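Long-range contacts in type II restriction enzyme ngomi (Neisseria gonorrhoeae, PDB 1FIU), which cuts double-stranded DNA as a magnesium-dependent, homotetrameric restriction endonuclease that recognises GCCGGC and cleaves after the first G: residues Lys45-Leu50 and Tyr247-Ile252; Pro3-Glu8 and Glu82-Ile87. One frame throughout, in Å; residues are numbered along the deposited sequence.

Contact 1 of 2, residues Lys45-Leu50 and Tyr247-Ile252; sequences KGIADL and YELEQI
The side-chain amide of Gln251 presents one face to Leu50: CD1 of Leu50 sits almost squarely above the amide carbon CD of Gln251, 3.7 Å away, while Leu50 CD2 lies on the same face but beyond the nitrogen, 3.3 Å from Gln251 NE2. CG of Gln251 is anti to the backbone N (chi1 -167°), and the chain runs on extended beyond it to the amide. The other flat group, the Glu248 carboxylate, is turned from the helix pair: Arg9 forms a salt bridge with OE1, and one water donates to both OE2 of Glu248 and the carbonyl oxygen of Leu50, bridging the two helices. Nearer the backbone, Glu248 CG lies 3.7 Å from Leu50 CB. Ile252 reaches over the backbone of the partner helix, its CD1 3.5 Å from Gly46 CA, and passes Leu50 in the opposite direction with 3.7 Å between their CD1 atoms. On the buried side, Ile47 CD1 packs 4.0 Å from Leu249 CB. The axes approach to 8.8 Å at 124° between their directions, helix-helix packing in which a glycine receives an isoleucine side chain, here joining helix 38-50 to helix 246-256 of the PD-(D/E)XK nuclease.

Contact 2 of 2, residues Pro3-Glu8 and Glu82-Ile87; sequences PLFTQE and EKLQHI
Leu4, Phe5 and Glu8, on the first turns of helix 4-18, meet Lys83 and Leu84 in the loop that leaves helix 62-81, so the contact is a helix N-terminus packed on the loop that joins helix 62-81 to strand 92-96 of this PD-(D/E)XK nuclease. Pro3 is the N-cap residue of helix 4-18. The electrostatic component is loose. Glu8 OE2 and Lys83 NZ stand 5.2 Å apart, opposite charges that may attract but are not in contact, and NZ has a long, weak ion pair with Glu157 of the second subunit. The backbones of Leu4 and Phe5 are hydrogen-bonded to the second subunit, so the contact forms part of a subunit interface. Apolar packing carries most of the contact. The lysine chain runs out straight to CE and crosses Leu4 at about a right angle, with Leu4 CD1 3.9 Å from Lys83 CE; the bend at chi4 (-60°) then leaves NZ 4.0 Å from that same Leu4 CD1. Leu282 of helix 280-283 touches both Phe5 and Leu84. At the tip of the aromatic ring, Phe5 CZ lies 3.9 Å from Leu84 CD2, while Leu84 CG sits at the ring edge, in its plane.

Overall arrangement
Contacts 1 and 2 illustrate two ways of fastening segments distant in sequence. Both are partly buried and lie away from the magnesium site, contact 1 farther from the centre of the chain. Contact 1 joins two helices over a larger area, with a glycine that leaves room for an isoleucine side chain, and a water at one side. Contact 2 sets a helix start against a loop, is smaller, relies on an aliphatic lysine chain and an aromatic tip, and adjoins the second subunit along much of its length. They share no segment, their nearest atoms being about 7 Å apart, yet helix 4-18 serves both: it supplies one side of contact 2, and its Arg9 pairs with Glu248 in contact 1.

Contact 1 of 2, residues Lys45-Leu50 and Tyr247-Ile252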
loop_
_atom_site.group_PDB
_atom_site.type_symbol
_atom_site.label_atom_id
_atom_site.label_comp_id
_atom_site.label_asym_id
_atom_site.label_seq_id
_atom_site.Cartn_x
_atom_site.Cartn_y
_atom_site.Cartn_z
ATOM N N LYS I 45 -17.441 12.344 32.087
ATOM C CA LYS I 45 -18.330 12.428 33.240
ATOM C C LYS I 45 -19.783 12.313 32.794
ATOM O O LYS I 45 -20.582 11.606 33.424
ATOM C CB LYS I 45 -18.129 13.765 33.937
ATOM C CG LYS I 45 -18.768 13.843 35.296
ATOM C CD LYS I 45 -17.761 13.437 36.341
ATOM C CE LYS I 45 -18.118 14.019 37.694
ATOM N NZ LYS I 45 -17.009 13.804 38.649
ATOM N N GLY I 46 -20.123 13.033 31.724
ATOM C CA GLY I 46 -21.478 12.976 31.205
ATOM C C GLY I 46 -21.837 11.555 30.773
ATOM O O GLY I 46 -22.937 11.055 31.047
ATOM N N ILE I 47 -20.910 10.893 30.089
ATOM C CA ILE I 47 -21.184 9.535 29.638
ATOM C C ILE I 47 -21.388 8.588 30.825
ATOM O O ILE I 47 -22.351 7.811 30.853
ATOM C CB ILE I 47 -20.031 9.004 28.745
ATOM C CG1 ILE I 47 -20.045 9.724 27.400
ATOM C CG2 ILE I 47 -20.180 7.501 28.541
ATOM C CD1 ILE I 47 -18.875 9.318 26.476
ATOM N N ALA I 48 -20.499 8.674 31.816
ATOM C CA ALA I 48 -20.605 7.808 32.988
ATOM C C ALA I 48 -21.935 8.061 33.705
ATOM O O ALA I 48 -22.556 7.132 34.220
ATOM C CB ALA I 48 -19.434 8.048 33.927
ATOM N N ASP I 49 -22.392 9.311 33.735
ATOM C CA ASP I 49 -23.677 9.595 34.391
ATOM C C ASP I 49 -24.806 8.903 33.620
ATOM O O ASP I 49 -25.701 8.292 34.203
ATOM C CB ASP I 49 -23.955 11.104 34.446
ATOM C CG ASP I 49 -25.260 11.429 35.173
ATOM O OD1 ASP I 49 -25.334 11.187 36.401
ATOM O OD2 ASP I 49 -26.218 11.907 34.517
ATOM N N LEU I 50 -24.751 8.992 32.297
ATOM C CA LEU I 50 -25.760 8.365 31.470
ATOM C C LEU I 50 -25.715 6.843 31.579
ATOM O O LEU I 50 -26.688 6.161 31.248
ATOM C CB LEU I 50 -25.584 8.810 30.023
ATOM C CG LEU I 50 -26.029 10.260 29.802
ATOM C CD1 LEU I 50 -25.765 10.630 28.351
ATOM C CD2 LEU I 50 -27.516 10.420 30.151
ATOM N N TYR I 247 -24.282 6.498 21.770
ATOM C CA TYR I 247 -25.497 7.273 22.021
ATOM C C TYR I 247 -25.271 8.285 23.135
ATOM O O TYR I 247 -25.709 9.439 23.034
ATOM C CB TYR I 247 -26.644 6.340 22.400
ATOM C CG TYR I 247 -26.854 5.198 21.415
ATOM C CD1 TYR I 247 -27.333 3.961 21.857
ATOM C CD2 TYR I 247 -26.533 5.347 20.064
ATOM C CE1 TYR I 247 -27.477 2.890 20.977
ATOM C CE2 TYR I 247 -26.674 4.278 19.165
ATOM C CZ TYR I 247 -27.142 3.054 19.637
ATOM O OH TYR I 247 -27.246 1.974 18.785
ATOM N N GLU I 248 -24.591 7.848 24.186
ATOM C CA GLU I 248 -24.309 8.704 25.329
ATOM C C GLU I 248 -23.313 9.802 24.956
ATOM O O GLU I 248 -23.457 10.954 25.399
ATOM C CB GLU I 248 -23.797 7.864 26.494
ATOM C CG GLU I 248 -24.808 6.835 27.007
ATOM C CD GLU I 248 -24.952 5.584 26.128
ATOM O OE1 GLU I 248 -24.229 5.446 25.109
ATOM O OE2 GLU I 248 -25.799 4.730 26.477
ATOM N N LEU I 249 -22.307 9.461 24.142
ATOM C CA LEU I 249 -21.341 10.446 23.675
ATOM C C LEU I 249 -22.085 11.523 22.879
ATOM O O LEU I 249 -21.853 12.721 23.070
ATOM C CB LEU I 249 -20.290 9.797 22.759
ATOM C CG LEU I 249 -19.339 10.718 21.985
ATOM C CD1 LEU I 249 -18.581 11.689 22.902
ATOM C CD2 LEU I 249 -18.328 9.816 21.264
ATOM N N GLU I 250 -22.971 11.090 21.985
ATOM C CA GLU I 250 -23.734 12.032 21.163
ATOM C C GLU I 250 -24.598 12.937 22.039
ATOM O O GLU I 250 -24.662 14.150 21.806
ATOM C CB GLU I 250 -24.632 11.288 20.168
ATOM C CG GLU I 250 -25.391 12.205 19.218
ATOM C CD GLU I 250 -26.329 11.444 18.279
ATOM O OE1 GLU I 250 -26.869 10.384 18.672
ATOM O OE2 GLU I 250 -26.539 11.922 17.147
ATOM N N GLN I 251 -25.245 12.351 23.041
ATOM C CA GLN I 251 -26.118 13.134 23.936
ATOM C C GLN I 251 -25.324 14.179 24.722
ATOM O O GLN I 251 -25.773 15.336 24.875
ATOM C CB GLN I 251 -26.849 12.199 24.907
ATOM C CG GLN I 251 -28.011 12.854 25.675
ATOM C CD GLN I 251 -28.791 11.841 26.513
ATOM O OE1 GLN I 251 -29.142 10.758 26.033
ATOM N NE2 GLN I 251 -29.062 12.189 27.768
ATOM N N ILE I 252 -24.151 13.793 25.226
ATOM C CA ILE I 252 -23.365 14.754 26.002
ATOM C C ILE I 252 -22.843 15.880 25.132
ATOM O O ILE I 252 -22.900 17.050 25.530
ATOM C CB ILE I 252 -22.206 14.077 26.764
ATOM C CG1 ILE I 252 -22.798 13.078 27.762
ATOM C CG2 ILE I 252 -21.383 15.118 27.553
ATOM C CD1 ILE I 252 -23.836 13.715 28.720
HETATM O O HOH W 1 -26.879 4.134 28.938
#

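Contact 2 of 2, residues Pro3-Glu8 and Glu82-Ile87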
loop_
_atom_site.group_PDB
_atom_site.type_symbol
_atom_site.label_atom_id
_atom_site.label_comp_id
_atom_site.label_asym_id
_atom_site.label_seq_id
_atom_site.Cartn_x
_atom_site.Cartn_y
_atom_site.Cartn_z
ATOM N N PRO I 3 -35.201 -4.869 23.187
ATOM C CA PRO I 3 -34.695 -5.960 22.340
ATOM C C PRO I 3 -33.433 -6.575 22.938
ATOM O O PRO I 3 -32.781 -5.964 23.779
ATOM C CB PRO I 3 -34.465 -5.276 20.992
ATOM C CG PRO I 3 -34.222 -3.861 21.351
ATOM C CD PRO I 3 -35.195 -3.586 22.476
ATOM N N LEU I 4 -33.075 -7.786 22.514
ATOM C CA LEU I 4 -31.912 -8.437 23.094
ATOM C C LEU I 4 -30.577 -7.741 22.891
ATOM O O LEU I 4 -29.722 -7.841 23.755
ATOM C CB LEU I 4 -31.804 -9.893 22.632
ATOM C CG LEU I 4 -32.960 -10.792 23.064
ATOM C CD1 LEU I 4 -32.621 -12.235 22.696
ATOM C CD2 LEU I 4 -33.206 -10.665 24.568
ATOM N N PHE I 5 -30.385 -7.060 21.764
ATOM C CA PHE I 5 -29.113 -6.374 21.569
ATOM C C PHE I 5 -29.002 -5.186 22.527
ATOM O O PHE I 5 -27.896 -4.808 22.919
ATOM C CB PHE I 5 -28.933 -5.954 20.113
ATOM C CG PHE I 5 -28.448 -7.085 19.208
ATOM C CD1 PHE I 5 -28.206 -6.860 17.860
ATOM C CD2 PHE I 5 -28.233 -8.362 19.719
ATOM C CE1 PHE I 5 -27.757 -7.902 17.030
ATOM C CE2 PHE I 5 -27.784 -9.400 18.905
ATOM C CZ PHE I 5 -27.546 -9.167 17.565
ATOM N N THR I 6 -30.147 -4.620 22.924
ATOM C CA THR I 6 -30.123 -3.510 23.875
ATOM C C THR I 6 -29.761 -4.101 25.239
ATOM O O THR I 6 -28.943 -3.536 25.983
ATOM C CB THR I 6 -31.496 -2.794 23.931
ATOM O OG1 THR I 6 -31.797 -2.267 22.633
ATOM C CG2 THR I 6 -31.481 -1.635 24.945
ATOM N N GLN I 7 -30.333 -5.262 25.554
ATOM C CA GLN I 7 -30.041 -5.928 26.813
ATOM C C GLN I 7 -28.554 -6.304 26.878
ATOM O O GLN I 7 -27.896 -6.131 27.907
ATOM C CB GLN I 7 -30.915 -7.175 26.960
ATOM C CG GLN I 7 -32.394 -6.841 27.049
ATOM C CD GLN I 7 -33.260 -8.041 27.335
ATOM O OE1 GLN I 7 -32.921 -8.880 28.175
ATOM N NE2 GLN I 7 -34.399 -8.124 26.650
ATOM N N GLU I 8 -28.018 -6.805 25.767
ATOM C CA GLU I 8 -26.605 -7.186 25.729
ATOM C C GLU I 8 -25.697 -5.966 25.904
ATOM O O GLU I 8 -24.655 -6.053 26.535
ATOM C CB GLU I 8 -26.266 -7.862 24.404
ATOM C CG GLU I 8 -26.811 -9.268 24.259
ATOM C CD GLU I 8 -26.183 -10.248 25.233
ATOM O OE1 GLU I 8 -24.986 -10.088 25.563
ATOM O OE2 GLU I 8 -26.886 -11.193 25.654
ATOM N N GLU I 82 -23.686 -14.754 18.441
ATOM C CA GLU I 82 -24.284 -16.081 18.549
ATOM C C GLU I 82 -25.763 -16.059 18.148
ATOM O O GLU I 82 -26.294 -17.064 17.661
ATOM C CB GLU I 82 -24.138 -16.611 19.977
ATOM C CG GLU I 82 -24.665 -18.028 20.155
ATOM C CD GLU I 82 -24.402 -18.587 21.548
ATOM O OE1 GLU I 82 -24.059 -17.802 22.463
ATOM O OE2 GLU I 82 -24.548 -19.818 21.730
ATOM N N LYS I 83 -26.427 -14.911 18.320
ATOM C CA LYS I 83 -27.847 -14.790 17.987
ATOM C C LYS I 83 -28.119 -14.515 16.508
ATOM O O LYS I 83 -29.271 -14.419 16.078
ATOM C CB LYS I 83 -28.492 -13.692 18.858
ATOM C CG LYS I 83 -28.326 -13.988 20.344
ATOM C CD LYS I 83 -28.988 -12.960 21.239
ATOM C CE LYS I 83 -28.866 -13.383 22.715
ATOM N NZ LYS I 83 -29.535 -14.711 22.975
ATOM N N LEU I 84 -27.056 -14.421 15.713
ATOM C CA LEU I 84 -27.221 -14.129 14.296
ATOM C C LEU I 84 -26.947 -15.338 13.382
ATOM O O LEU I 84 -26.710 -15.185 12.184
ATOM C CB LEU I 84 -26.311 -12.946 13.923
ATOM C CG LEU I 84 -26.648 -11.618 14.637
ATOM C CD1 LEU I 84 -25.605 -10.562 14.290
ATOM C CD2 LEU I 84 -28.050 -11.149 14.231
ATOM N N GLN I 85 -27.006 -16.536 13.942
ATOM C CA GLN I 85 -26.747 -17.744 13.154
ATOM C C GLN I 85 -27.641 -17.893 11.904
ATOM O O GLN I 85 -27.237 -18.523 10.925
ATOM C CB GLN I 85 -26.870 -18.982 14.048
ATOM C CG GLN I 85 -26.695 -20.296 13.301
ATOM C CD GLN I 85 -25.236 -20.740 13.199
ATOM O OE1 GLN I 85 -24.916 -21.679 12.467
ATOM N NE2 GLN I 85 -24.355 -20.078 13.948
ATOM N N HIS I 86 -28.849 -17.337 11.924
ATOM C CA HIS I 86 -29.733 -17.436 10.759
ATOM C C HIS I 86 -29.348 -16.497 9.623
ATOM O O HIS I 86 -29.751 -16.712 8.479
ATOM C CB HIS I 86 -31.205 -17.192 11.156
ATOM C CG HIS I 86 -31.463 -15.840 11.738
ATOM N ND1 HIS I 86 -30.840 -15.397 12.885
ATOM C CD2 HIS I 86 -32.275 -14.834 11.334
ATOM C CE1 HIS I 86 -31.255 -14.175 13.164
ATOM N NE2 HIS I 86 -32.127 -13.809 12.241
ATOM N N ILE I 87 -28.595 -15.439 9.915
ATOM C CA ILE I 87 -28.182 -14.559 8.833
ATOM C C ILE I 87 -26.703 -14.760 8.485
ATOM O O ILE I 87 -26.245 -14.300 7.436
ATOM C CB ILE I 87 -28.442 -13.064 9.128
ATOM C CG1 ILE I 87 -27.667 -12.624 10.358
ATOM C CG2 ILE I 87 -29.966 -12.815 9.279
ATOM C CD1 ILE I 87 -27.758 -11.112 10.603
#